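Local coordinates for heparin-binding protein (Homo sapiens, PDB 1FY1) that kills many Gram-negative bacteria, attracts monocytes and fibroblasts and binds heparin, using a serine protease fold that lacks a complete catalytic triad, at residues S67-S72 with R97-T102; F14-Q19 with S51-G56; A39-Q44 with L87-L92; V144-T149 with V159-L164. The protein carries 2 engineered substitutions. One frame throughout, in Å; residues are numbered along the deposited sequence.

Contact 1: residues S67-S72 with R97-T102. With NAG (2-acetamido-2-deoxy-beta-D-glucopyranose), chain C.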
loop_
_atom_site.group_PDB
_atom_site.type_symbol
_atom_site.label_atom_id
_atom_site.label_comp_id
_atom_site.label_asym_id
_atom_site.label_seq_id
_atom_site.Cartn_x
_atom_site.Cartn_y
_atom_site.Cartn_z
ATOM N N SER A 67 0.258 -18.331 11.014
ATOM C CA SER A 67 -0.442 -17.053 10.930
ATOM C C SER A 67 -0.453 -16.518 9.513
ATOM O O SER A 67 -1.374 -15.836 9.125
ATOM C CB SER A 67 0.141 -16.007 11.845
ATOM O OG SER A 67 1.372 -15.606 11.291
ATOM N N ARG A 68 0.576 -16.828 8.746
ATOM C CA ARG A 68 0.665 -16.407 7.381
ATOM C C ARG A 68 -0.232 -17.203 6.471
ATOM O O ARG A 68 -0.733 -18.246 6.886
ATOM C CB ARG A 68 2.059 -16.529 6.849
ATOM C CG ARG A 68 2.977 -15.467 7.397
ATOM C CD ARG A 68 4.271 -15.425 6.613
ATOM N NE ARG A 68 5.231 -14.587 7.293
ATOM C CZ ARG A 68 6.424 -14.323 6.787
ATOM N NH1 ARG A 68 6.801 -14.845 5.620
ATOM N NH2 ARG A 68 7.264 -13.521 7.448
ATOM N N GLN A 69 -0.343 -16.695 5.215
ATOM C CA GLN A 69 -1.102 -17.180 4.032
ATOM C C GLN A 69 -0.323 -16.756 2.799
ATOM O O GLN A 69 0.018 -15.581 2.652
ATOM C CB GLN A 69 -2.552 -16.640 3.968
ATOM C CG GLN A 69 -3.446 -17.385 4.950
ATOM C CD GLN A 69 -4.825 -16.803 5.183
ATOM O OE1 GLN A 69 -5.784 -17.211 4.560
ATOM N NE2 GLN A 69 -4.989 -16.030 6.238
ATOM N N THR A 70 0.017 -17.706 1.941
ATOM C CA THR A 70 0.819 -17.391 0.761
ATOM C C THR A 70 0.068 -17.530 -0.549
ATOM O O THR A 70 -0.685 -18.471 -0.779
ATOM C CB THR A 70 2.202 -18.055 0.840
ATOM O OG1 THR A 70 2.710 -17.751 2.133
ATOM C CG2 THR A 70 3.162 -17.484 -0.182
ATOM N N PHE A 71 0.247 -16.562 -1.437
ATOM C CA PHE A 71 -0.512 -16.595 -2.664
ATOM C C PHE A 71 0.274 -16.091 -3.840
ATOM O O PHE A 71 1.188 -15.286 -3.709
ATOM C CB PHE A 71 -1.753 -15.645 -2.573
ATOM C CG PHE A 71 -2.777 -15.926 -1.476
ATOM C CD1 PHE A 71 -3.847 -16.788 -1.716
ATOM C CD2 PHE A 71 -2.695 -15.319 -0.224
ATOM C CE1 PHE A 71 -4.803 -17.079 -0.744
ATOM C CE2 PHE A 71 -3.645 -15.582 0.761
ATOM C CZ PHE A 71 -4.691 -16.472 0.503
ATOM N N SER A 72 -0.144 -16.616 -4.986
ATOM C CA SER A 72 0.323 -16.283 -6.310
ATOM C C SER A 72 -0.727 -15.359 -6.970
ATOM O O SER A 72 -1.901 -15.365 -6.615
ATOM C CB SER A 72 0.587 -17.514 -7.159
ATOM O OG SER A 72 -0.648 -18.166 -7.381
ATOM N N ARG A 97 -6.535 -17.851 -4.947
ATOM C CA ARG A 97 -7.629 -18.424 -4.174
ATOM C C ARG A 97 -8.053 -17.516 -3.016
ATOM O O ARG A 97 -7.343 -16.587 -2.660
ATOM C CB ARG A 97 -7.183 -19.763 -3.641
ATOM C CG ARG A 97 -6.134 -19.631 -2.546
ATOM C CD ARG A 97 -5.387 -20.937 -2.333
ATOM N NE ARG A 97 -4.669 -20.971 -1.074
ATOM C CZ ARG A 97 -3.449 -20.486 -0.894
ATOM N NH1 ARG A 97 -2.756 -19.911 -1.875
ATOM N NH2 ARG A 97 -2.908 -20.572 0.314
ATOM N N GLU A 98 -9.223 -17.791 -2.433
ATOM C CA GLU A 98 -9.751 -16.997 -1.327
ATOM C C GLU A 98 -8.930 -16.992 -0.076
ATOM O O GLU A 98 -8.632 -18.029 0.493
ATOM C CB GLU A 98 -11.189 -17.354 -0.892
ATOM C CG GLU A 98 -12.271 -16.802 -1.833
ATOM C CD GLU A 98 -13.558 -16.501 -1.124
ATOM O OE1 GLU A 98 -13.771 -16.806 0.048
ATOM O OE2 GLU A 98 -14.393 -15.838 -1.893
ATOM N N ALA A 99 -8.655 -15.811 0.400
ATOM C CA ALA A 99 -7.937 -15.700 1.614
ATOM C C ALA A 99 -8.861 -16.034 2.767
ATOM O O ALA A 99 -10.027 -15.631 2.806
ATOM C CB ALA A 99 -7.333 -14.305 1.770
ATOM N N ASN A 100 -8.327 -16.806 3.703
ATOM C CA ASN A 100 -9.043 -17.173 4.903
ATOM C C ASN A 100 -8.932 -16.004 5.841
ATOM O O ASN A 100 -7.817 -15.581 6.143
ATOM C CB ASN A 100 -8.432 -18.426 5.562
ATOM C CG ASN A 100 -9.151 -19.739 5.323
ATOM O OD1 ASN A 100 -10.272 -19.938 5.832
ATOM N ND2 ASN A 100 -8.477 -20.665 4.626
ATOM N N LEU A 101 -10.076 -15.478 6.257
ATOM C CA LEU A 101 -10.158 -14.338 7.167
ATOM C C LEU A 101 -9.911 -14.751 8.603
ATOM O O LEU A 101 -10.801 -15.313 9.245
ATOM C CB LEU A 101 -11.537 -13.713 7.049
ATOM C CG LEU A 101 -11.639 -12.772 5.875
ATOM C CD1 LEU A 101 -11.337 -11.378 6.386
ATOM C CD2 LEU A 101 -10.571 -13.131 4.851
ATOM N N THR A 102 -8.710 -14.471 9.105
ATOM C CA THR A 102 -8.340 -14.829 10.464
ATOM C C THR A 102 -8.133 -13.623 11.342
ATOM O O THR A 102 -8.387 -12.487 10.938
ATOM C CB THR A 102 -7.053 -15.685 10.422
ATOM O OG1 THR A 102 -5.925 -14.887 10.122
ATOM C CG2 THR A 102 -7.171 -16.713 9.305
HETATM C C1 NAG C . -7.610 -21.715 5.125
HETATM C C2 NAG C . -7.896 -23.227 4.988
HETATM C C3 NAG C . -6.635 -23.996 4.467
HETATM C C4 NAG C . -5.733 -23.305 3.403
HETATM C C5 NAG C . -5.443 -21.907 3.980
HETATM C C6 NAG C . -4.431 -21.048 3.198
HETATM C C7 NAG C . -9.182 -24.600 6.652
HETATM C C8 NAG C . -8.981 -25.213 8.061
HETATM N N2 NAG C . -8.171 -23.780 6.337
HETATM O O3 NAG C . -7.065 -25.249 3.990
HETATM O O4 NAG C . -4.493 -24.070 3.129
HETATM O O5 NAG C . -6.746 -21.295 4.082
HETATM O O6 NAG C . -4.980 -20.576 1.942
HETATM O O7 NAG C . -9.733 -25.215 5.735
#
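Side-chain to backbone bonding joins the outer part of a barrel strand, Q69 to F71, to the irregular loop R97-T102 beside it, at a glycosylated edge of the molecule. Q69 reads both backbone groups of N100 as a neighbouring strand would: OE1 takes the N100 N-H at 2.7 Å, and NE2 gives a hydrogen to N100 O at 2.9 Å. Both bonds lie in the respective carbonyl planes, and together they hold the amide in place and favour this orientation. Glutamine suits the place because one side chain offers donor and acceptor, and its extended chain reaches the loop. R97 works the other way, holding T70 O with NH1 at 2.8 Å and, weakly, with NH2. Its guanidinium passes over the F71 ring, the planes 35° apart, with CE1 lying 3.6 Å above the centre of the guanidinium plane, while R97 CG meets the ring edge. F71 packs against the loop, its CZ 3.6 Å from A99 CB. N100 carries an N-linked sugar in the sequon N100-L101-T102, and R97 NH2 reaches back to the sugar's O6 at 2.6 Å, tying glycan and strand to one arginine. On its other side, strand 69-77 pairs with strand 52-55, where F71 and A99 both pack on L55, and a backbone hydrogen bond joins A99 to A33.

Contact 2: residues F14-Q19 with S51-G56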
loop_
_atom_site.group_PDB
_atom_site.type_symbol
_atom_site.label_atom_id
_atom_site.label_comp_id
_atom_site.label_asym_id
_atom_site.label_seq_id
_atom_site.Cartn_x
_atom_site.Cartn_y
_atom_site.Cartn_z
ATOM N N PHE A 14 -4.506 -6.035 7.701
ATOM C CA PHE A 14 -4.892 -5.895 6.310
ATOM C C PHE A 14 -3.707 -5.861 5.386
ATOM O O PHE A 14 -3.786 -6.044 4.175
ATOM C CB PHE A 14 -5.712 -4.584 6.140
ATOM C CG PHE A 14 -5.083 -3.369 6.787
ATOM C CD1 PHE A 14 -4.006 -2.679 6.216
ATOM C CD2 PHE A 14 -5.603 -2.875 7.984
ATOM C CE1 PHE A 14 -3.460 -1.544 6.824
ATOM C CE2 PHE A 14 -5.075 -1.736 8.596
ATOM C CZ PHE A 14 -3.991 -1.077 8.024
ATOM N N LEU A 15 -2.619 -5.631 6.036
ATOM C CA LEU A 15 -1.344 -5.446 5.432
ATOM C C LEU A 15 -0.762 -6.647 4.702
ATOM O O LEU A 15 -0.679 -7.752 5.232
ATOM C CB LEU A 15 -0.420 -4.986 6.558
ATOM C CG LEU A 15 0.574 -3.950 6.101
ATOM C CD1 LEU A 15 -0.210 -2.732 5.576
ATOM C CD2 LEU A 15 1.464 -3.558 7.276
ATOM N N ALA A 16 -0.316 -6.372 3.467
ATOM C CA ALA A 16 0.331 -7.336 2.593
ATOM C C ALA A 16 1.798 -6.991 2.322
ATOM O O ALA A 16 2.240 -5.826 2.306
ATOM C CB ALA A 16 -0.414 -7.477 1.278
ATOM N N SER A 17 2.531 -8.065 2.036
ATOM C CA SER A 17 3.926 -8.020 1.689
ATOM C C SER A 17 4.110 -8.720 0.350
ATOM O O SER A 17 3.921 -9.946 0.230
ATOM C CB SER A 17 4.807 -8.712 2.725
ATOM O OG SER A 17 6.154 -8.696 2.290
ATOM N N ILE A 18 4.425 -7.910 -0.665
ATOM C CA ILE A 18 4.672 -8.405 -2.012
ATOM C C ILE A 18 6.155 -8.825 -2.170
ATOM O O ILE A 18 7.107 -8.051 -1.899
ATOM C CB ILE A 18 4.113 -7.532 -3.141
ATOM C CG1 ILE A 18 2.584 -7.430 -3.045
ATOM C CG2 ILE A 18 4.507 -8.128 -4.491
ATOM C CD1 ILE A 18 2.155 -6.325 -2.127
ATOM N N GLN A 19 6.365 -10.070 -2.605
ATOM C CA GLN A 19 7.721 -10.538 -2.682
ATOM C C GLN A 19 8.143 -11.073 -4.034
ATOM O O GLN A 19 7.361 -11.510 -4.874
ATOM C CB GLN A 19 7.957 -11.614 -1.598
ATOM C CG GLN A 19 7.425 -11.171 -0.232
ATOM C CD GLN A 19 7.815 -12.057 0.939
ATOM O OE1 GLN A 19 7.897 -11.585 2.100
ATOM N NE2 GLN A 19 8.017 -13.343 0.658
ATOM N N SER A 51 6.097 -12.548 -8.925
ATOM C CA SER A 51 6.036 -12.289 -7.503
ATOM C C SER A 51 4.989 -13.122 -6.719
ATOM O O SER A 51 4.157 -13.821 -7.273
ATOM C CB SER A 51 5.800 -10.815 -7.259
ATOM O OG SER A 51 6.767 -10.064 -7.982
ATOM N N THR A 52 5.010 -12.991 -5.399
ATOM C CA THR A 52 4.118 -13.696 -4.476
ATOM C C THR A 52 3.473 -12.651 -3.612
ATOM O O THR A 52 3.858 -11.489 -3.629
ATOM C CB THR A 52 4.980 -14.543 -3.516
ATOM O OG1 THR A 52 5.701 -15.478 -4.256
ATOM C CG2 THR A 52 4.189 -15.288 -2.462
ATOM N N VAL A 53 2.545 -13.072 -2.800
ATOM C CA VAL A 53 1.867 -12.173 -1.903
ATOM C C VAL A 53 1.653 -12.873 -0.580
ATOM O O VAL A 53 0.951 -13.874 -0.524
ATOM C CB VAL A 53 0.523 -11.705 -2.488
ATOM C CG1 VAL A 53 -0.321 -11.067 -1.392
ATOM C CG2 VAL A 53 0.746 -10.722 -3.634
ATOM N N VAL A 54 2.309 -12.334 0.459
ATOM C CA VAL A 54 2.229 -12.879 1.805
ATOM C C VAL A 54 1.340 -12.106 2.758
ATOM O O VAL A 54 1.585 -10.924 3.081
ATOM C CB VAL A 54 3.613 -12.928 2.394
ATOM C CG1 VAL A 54 3.600 -13.822 3.628
ATOM C CG2 VAL A 54 4.570 -13.435 1.330
ATOM N N LEU A 55 0.312 -12.768 3.238
ATOM C CA LEU A 55 -0.589 -12.146 4.180
ATOM C C LEU A 55 -0.275 -12.632 5.599
ATOM O O LEU A 55 0.247 -13.727 5.773
ATOM C CB LEU A 55 -2.081 -12.460 3.831
ATOM C CG LEU A 55 -2.569 -11.993 2.451
ATOM C CD1 LEU A 55 -3.968 -12.514 2.240
ATOM C CD2 LEU A 55 -2.653 -10.499 2.379
ATOM N N GLY A 56 -0.655 -11.867 6.606
ATOM C CA GLY A 56 -0.458 -12.270 7.981
ATOM C C GLY A 56 0.971 -12.173 8.539
ATOM O O GLY A 56 1.212 -12.573 9.666
HETATM O O HOH W 1 1.669 -9.630 5.596
#
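Q19 lays its side chain across V54, whose CG2 methyl is the bump under its amide, the clearest fit between two antiparallel strands, 15-19 and 52-55, whose pairing closes the six-stranded N-terminal barrel of the chymotrypsin fold. The glutamine chain, extended beyond CG, brings its amide over V54 CG2, with CD and NE2 each 3.5 Å from that methyl. It is the amide itself, more than CG, that rests there. On the opposite face of the sheet, I18 and V53 lie side by side and point the same way; CG1 of the isoleucine settles against CG2 of the valine at 3.8 Å. Next along that face the small A16 leaves a hollow that L55 enters, its CD2 coming within 3.9 Å of A16 CB. Beta-branched residues suit these extended positions, and alanine gives the larger leucine room. V36 of strand 35-38 packs on both A16 and V53, adding to the apolar interior. Between the faces run the backbone bonds: V54 N to S17 O at 2.9 Å is nearly straight (173°), and T52 N to Q19 O measures 2.8 Å. Where the strands splay toward G56, a water links L15 O with V54 O. The chemistry is two-sided: apolar on the barrel's inside, while S17 hydroxyl, bonded to H24, and Q19 amide make the other face mixed, with V54 between them.

Contact 3: residues A39-Q44 with L87-L92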
loop_
_atom_site.group_PDB
_atom_site.type_symbol
_atom_site.label_atom_id
_atom_site.label_comp_id
_atom_site.label_asym_id
_atom_site.label_seq_id
_atom_site.Cartn_x
_atom_site.Cartn_y
_atom_site.Cartn_z
ATOM N N ALA A 39 0.441 -0.274 -5.492
ATOM C CA ALA A 39 0.910 0.720 -6.450
ATOM C C ALA A 39 1.304 0.100 -7.786
ATOM O O ALA A 39 2.016 -0.902 -7.846
ATOM C CB ALA A 39 2.097 1.471 -5.870
ATOM N N ALA A 40 0.876 0.693 -8.896
ATOM C CA ALA A 40 1.260 0.105 -10.182
ATOM C C ALA A 40 2.775 0.143 -10.357
ATOM O O ALA A 40 3.395 -0.746 -10.934
ATOM C CB ALA A 40 0.559 0.776 -11.352
ATOM N N SER A 41 3.359 1.218 -9.850
ATOM C CA SER A 41 4.785 1.445 -9.907
ATOM C C SER A 41 5.670 0.371 -9.249
ATOM O O SER A 41 6.883 0.394 -9.467
ATOM C CB SER A 41 5.129 2.856 -9.460
ATOM O OG SER A 41 4.453 3.158 -8.259
ATOM N N CYS A 42 5.099 -0.550 -8.452
ATOM C CA CYS A 42 5.857 -1.634 -7.822
ATOM C C CYS A 42 6.101 -2.665 -8.844
ATOM O O CYS A 42 6.883 -3.590 -8.720
ATOM C CB CYS A 42 4.995 -2.321 -6.770
ATOM S SG CYS A 42 5.028 -1.278 -5.343
ATOM N N PHE A 43 5.317 -2.453 -9.846
ATOM C CA PHE A 43 5.249 -3.331 -10.940
ATOM C C PHE A 43 6.126 -3.124 -12.136
ATOM O O PHE A 43 5.817 -3.597 -13.231
ATOM C CB PHE A 43 3.860 -3.929 -11.114
ATOM C CG PHE A 43 3.544 -4.822 -9.938
ATOM C CD1 PHE A 43 3.906 -6.165 -10.010
ATOM C CD2 PHE A 43 2.909 -4.368 -8.780
ATOM C CE1 PHE A 43 3.634 -7.055 -8.969
ATOM C CE2 PHE A 43 2.625 -5.247 -7.733
ATOM C CZ PHE A 43 2.991 -6.588 -7.824
ATOM N N GLN A 44 7.229 -2.431 -11.946
ATOM C CA GLN A 44 8.159 -2.331 -13.035
ATOM C C GLN A 44 8.569 -3.775 -13.145
ATOM O O GLN A 44 7.793 -4.645 -12.731
ATOM C CB GLN A 44 9.325 -1.386 -12.769
ATOM C CG GLN A 44 8.857 0.057 -12.737
ATOM C CD GLN A 44 8.161 0.439 -14.010
ATOM O OE1 GLN A 44 8.099 -0.205 -15.041
ATOM N NE2 GLN A 44 7.606 1.627 -13.915
ATOM N N LEU A 87 0.903 9.011 -13.199
ATOM C CA LEU A 87 -0.489 9.255 -12.998
ATOM C C LEU A 87 -1.244 7.964 -12.930
ATOM O O LEU A 87 -0.925 7.044 -13.674
ATOM C CB LEU A 87 -1.066 10.192 -14.067
ATOM C CG LEU A 87 -0.694 11.663 -13.879
ATOM C CD1 LEU A 87 -0.956 12.409 -15.184
ATOM C CD2 LEU A 87 -1.556 12.289 -12.782
ATOM N N ASN A 88 -2.228 7.920 -12.030
ATOM C CA ASN A 88 -3.077 6.763 -11.852
ATOM C C ASN A 88 -2.340 5.512 -11.445
ATOM O O ASN A 88 -2.633 4.423 -11.947
ATOM C CB ASN A 88 -3.949 6.524 -13.084
ATOM C CG ASN A 88 -4.684 7.781 -13.516
ATOM O OD1 ASN A 88 -5.004 8.673 -12.707
ATOM N ND2 ASN A 88 -4.939 7.872 -14.811
ATOM N N ASP A 89 -1.381 5.702 -10.533
ATOM C CA ASP A 89 -0.531 4.652 -9.960
ATOM C C ASP A 89 -1.299 3.890 -8.889
ATOM O O ASP A 89 -1.282 4.230 -7.704
ATOM C CB ASP A 89 0.709 5.286 -9.328
ATOM C CG ASP A 89 1.720 4.296 -8.937
ATOM O OD1 ASP A 89 1.638 3.111 -9.287
ATOM O OD2 ASP A 89 2.663 4.797 -8.198
ATOM N N LEU A 90 -1.961 2.854 -9.378
ATOM C CA LEU A 90 -2.841 1.986 -8.636
ATOM C C LEU A 90 -2.999 0.689 -9.463
ATOM O O LEU A 90 -2.983 0.716 -10.693
ATOM C CB LEU A 90 -4.138 2.811 -8.304
ATOM C CG LEU A 90 -5.439 2.130 -7.818
ATOM C CD1 LEU A 90 -5.210 1.151 -6.695
ATOM C CD2 LEU A 90 -6.398 3.170 -7.289
ATOM N N MET A 91 -3.054 -0.456 -8.765
ATOM C CA MET A 91 -3.177 -1.736 -9.385
ATOM C C MET A 91 -3.738 -2.741 -8.436
ATOM O O MET A 91 -3.418 -2.680 -7.274
ATOM C CB MET A 91 -1.822 -2.240 -9.839
ATOM C CG MET A 91 -1.983 -3.554 -10.566
ATOM S SD MET A 91 -0.494 -4.064 -11.430
ATOM C CE MET A 91 -0.130 -2.667 -12.520
ATOM N N LEU A 92 -4.580 -3.637 -8.930
ATOM C CA LEU A 92 -5.199 -4.678 -8.131
ATOM C C LEU A 92 -4.717 -6.044 -8.539
ATOM O O LEU A 92 -4.646 -6.352 -9.729
ATOM C CB LEU A 92 -6.731 -4.724 -8.245
ATOM C CG LEU A 92 -7.479 -3.455 -7.827
ATOM C CD1 LEU A 92 -8.946 -3.614 -8.192
ATOM C CD2 LEU A 92 -7.387 -3.287 -6.311
#
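S41 and D89 meet at what corresponds to the catalytic triad of the chymotrypsin fold, where D89 matches the aspartate and S41 stands in the histidine's place in the sequence, as expected of a protease homologue. Polar contacts come first. D89 OD1 receives the backbone N-H of S41 at 2.6 Å, on the syn side of the carboxylate and 22° out of its plane. The other oxygen, OD2, faces S41 OG at 2.4 Å; the bond is implausibly short and its length doubtful. With CG anti to the backbone N (chi1 -170°), the aspartate extends to the start of the 3-10 turn 40-42. S190 also bonds OD2, from the other half of the molecule. Serine suits the place by offering both its backbone N-H and a hydroxyl to the carboxylate.

The apolar contacts involve A40, F43 and M91. M91, its chain bent at chi3, lies against the small A40, and its sulfur makes an oblique Met-aromatic contact with F43, 4.8 Å from the ring centroid. M76 adds to this cluster. C42, in the same turn, is disulfide-bonded to C26. The thioether's methyl finishes the contact: M91 CE lies 3.7 Å from A40 CB.

Contact 4: residues V144-T149 with V159-L164. With NAG (2-acetamido-2-deoxy-beta-D-glucopyranose), chain D.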
loop_
_atom_site.group_PDB
_atom_site.type_symbol
_atom_site.label_atom_id
_atom_site.label_comp_id
_atom_site.label_asym_id
_atom_site.label_seq_id
_atom_site.Cartn_x
_atom_site.Cartn_y
_atom_site.Cartn_z
ATOM N N VAL A 144 3.863 5.565 11.528
ATOM C CA VAL A 144 4.002 6.951 11.863
ATOM C C VAL A 144 2.639 7.635 11.740
ATOM O O VAL A 144 1.728 7.118 11.095
ATOM C CB VAL A 144 5.076 7.541 10.922
ATOM C CG1 VAL A 144 4.661 7.606 9.452
ATOM C CG2 VAL A 144 5.669 8.853 11.422
ATOM N N ASN A 145 2.472 8.745 12.450
ATOM C CA ASN A 145 1.254 9.526 12.394
ATOM C C ASN A 145 1.453 10.635 11.396
ATOM O O ASN A 145 2.437 11.369 11.529
ATOM C CB ASN A 145 0.870 10.187 13.733
ATOM C CG ASN A 145 0.216 9.285 14.757
ATOM O OD1 ASN A 145 -0.474 8.329 14.423
ATOM N ND2 ASN A 145 0.384 9.635 16.027
ATOM N N VAL A 146 0.555 10.733 10.392
ATOM C CA VAL A 146 0.642 11.774 9.365
ATOM C C VAL A 146 -0.492 12.772 9.410
ATOM O O VAL A 146 -1.504 12.567 10.079
ATOM C CB VAL A 146 0.819 11.284 7.946
ATOM C CG1 VAL A 146 2.043 10.399 7.859
ATOM C CG2 VAL A 146 -0.431 10.554 7.480
ATOM N N THR A 147 -0.308 13.821 8.621
ATOM C CA THR A 147 -1.251 14.898 8.509
ATOM C C THR A 147 -1.345 15.375 7.057
ATOM O O THR A 147 -0.327 15.626 6.356
ATOM C CB THR A 147 -0.851 16.009 9.494
ATOM O OG1 THR A 147 -1.884 16.959 9.633
ATOM C CG2 THR A 147 0.445 16.668 9.054
ATOM N N VAL A 148 -2.610 15.409 6.593
ATOM C CA VAL A 148 -2.946 15.812 5.227
ATOM C C VAL A 148 -2.654 17.298 4.976
ATOM O O VAL A 148 -3.150 18.153 5.703
ATOM C CB VAL A 148 -4.427 15.546 4.950
ATOM C CG1 VAL A 148 -4.755 15.986 3.544
ATOM C CG2 VAL A 148 -4.798 14.093 5.086
ATOM N N THR A 149 -1.856 17.620 3.954
ATOM C CA THR A 149 -1.515 19.015 3.661
ATOM C C THR A 149 -2.514 19.703 2.766
ATOM O O THR A 149 -3.283 19.051 2.074
ATOM C CB THR A 149 -0.202 19.120 2.881
ATOM O OG1 THR A 149 -0.369 18.613 1.564
ATOM C CG2 THR A 149 0.896 18.389 3.614
ATOM N N VAL A 159 -3.095 12.792 -2.904
ATOM C CA VAL A 159 -3.385 13.218 -1.550
ATOM C C VAL A 159 -2.022 13.164 -0.874
ATOM O O VAL A 159 -1.388 12.128 -0.859
ATOM C CB VAL A 159 -4.477 12.417 -0.846
ATOM C CG1 VAL A 159 -4.007 11.000 -0.672
ATOM C CG2 VAL A 159 -4.758 12.959 0.524
ATOM N N CYS A 160 -1.520 14.328 -0.484
ATOM C CA CYS A 160 -0.236 14.512 0.142
ATOM C C CYS A 160 -0.276 14.630 1.666
ATOM O O CYS A 160 -1.274 15.019 2.290
ATOM C CB CYS A 160 0.511 15.709 -0.438
ATOM S SG CYS A 160 0.640 15.591 -2.215
ATOM N N THR A 161 0.903 14.403 2.252
ATOM C CA THR A 161 1.083 14.389 3.681
ATOM C C THR A 161 2.457 14.815 4.186
ATOM O O THR A 161 3.476 14.798 3.499
ATOM C CB THR A 161 0.845 12.916 3.983
ATOM O OG1 THR A 161 -0.340 12.665 4.669
ATOM C CG2 THR A 161 2.052 12.129 4.419
ATOM N N GLY A 162 2.481 15.190 5.439
ATOM C CA GLY A 162 3.703 15.609 6.048
ATOM C C GLY A 162 3.675 15.292 7.528
ATOM O O GLY A 162 2.643 14.944 8.092
ATOM N N VAL A 163 4.831 15.447 8.163
ATOM C CA VAL A 163 4.922 15.166 9.565
ATOM C C VAL A 163 5.351 16.368 10.284
ATOM O O VAL A 163 6.207 17.087 9.798
ATOM C CB VAL A 163 5.990 14.172 9.864
ATOM C CG1 VAL A 163 5.848 13.837 11.334
ATOM C CG2 VAL A 163 5.752 12.931 9.035
ATOM N N LEU A 164 4.772 16.562 11.448
ATOM C CA LEU A 164 5.141 17.729 12.202
ATOM C C LEU A 164 6.618 17.754 12.589
ATOM O O LEU A 164 7.194 18.823 12.685
ATOM C CB LEU A 164 4.097 18.228 13.229
ATOM C CG LEU A 164 2.762 18.652 12.568
ATOM C CD1 LEU A 164 1.688 18.986 13.607
ATOM C CD2 LEU A 164 2.955 19.835 11.625
HETATM C C1 NAG D . 0.125 8.647 17.041
HETATM C C2 NAG D . 1.497 8.701 17.695
HETATM C C3 NAG D . 1.250 8.479 19.214
HETATM C C4 NAG D . 0.173 9.458 19.787
HETATM C C5 NAG D . -1.112 9.507 18.952
HETATM C C6 NAG D . -2.040 10.688 19.306
HETATM C C7 NAG D . 3.238 7.735 16.215
HETATM C C8 NAG D . 3.761 6.288 16.089
HETATM N N2 NAG D . 2.298 7.604 17.151
HETATM O O3 NAG D . 2.511 8.732 19.783
HETATM O O4 NAG D . -0.252 9.298 21.194
HETATM O O5 NAG D . -0.665 9.664 17.609
HETATM O O6 NAG D . -1.451 11.972 18.944
HETATM O O7 NAG D . 3.605 8.822 15.696
HETATM O O HOH W 2 -2.733 17.303 0.010
#
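T161 and T147 lie on facing strands of a beta hairpin, 158-162 and 142-148, in the C-terminal sheet of the chymotrypsin fold, their side chains on opposite faces of that sheet; with T149 they bury the most surface here. T147 sits in a hydrogen-bonded antiparallel pair with G162. Its N reaches G162 O at 3.2 Å, nearly along the carbonyl axis, and G162 N returns to T147 O at 3.0 Å, in the carbonyl plane. The T147 methyl, CG2, placed between backbone N and carbonyl carbon, comes to 3.0 Å of G162 O. The bond to T147 O has company, since T161 OG1 also reaches that oxygen, weakly, at 3.4 Å; backbone and side chain both grip one carbonyl. Threonine serves T161 well because it brings both a hydroxyl and a methyl: CG2 packs on V146 CB at 3.8 Å, the two side chains crossing at about a right angle. V146 and V148 rest on C123 of strand 122-127, an apolar patch beside the T161 hydroxyl.

The strand directions lie 126° apart, and the regular pairing is short. Beyond it T149 takes over, giving its N-H to C160 O at 3.1 Å from above the carbonyl plane, while its CG2 lies over the backbone of T161. A water donates to T149 O and accepts from C160 N, bridging the strands as they part; a disulfide ties C160 to C154 in the hairpin's loop. T147 is also the threonine of the sequon N145-V146-T147. N145 OD1 is held by Q124, and N145 ND2 is joined to C1 of the sugar at 1.4 Å.

Overall arrangement
Contacts 1, 2 and 3 all belong to the N-terminal six-stranded barrel, whereas contact 4 lies in the seven-stranded sheet of the other half, on the opposite side of the chain's centre from contacts 1 and 2. Centres of contacts 1 and 2 are about 9 Å apart, and strand 52-55 joins them, bonded to strand 69-77 through F71 O and V53 N. Contact 3, about 16 Å from contact 2 centre to centre, touches it where F43 meets I18. Along the chain contact 3 alternates with both, while contact 4 follows last, its centre about 31 Å from that of contact 1. The altered triad lies where the two halves meet, as in serine proteases, D89 bonding S190, with sugars at contacts 1 and 4.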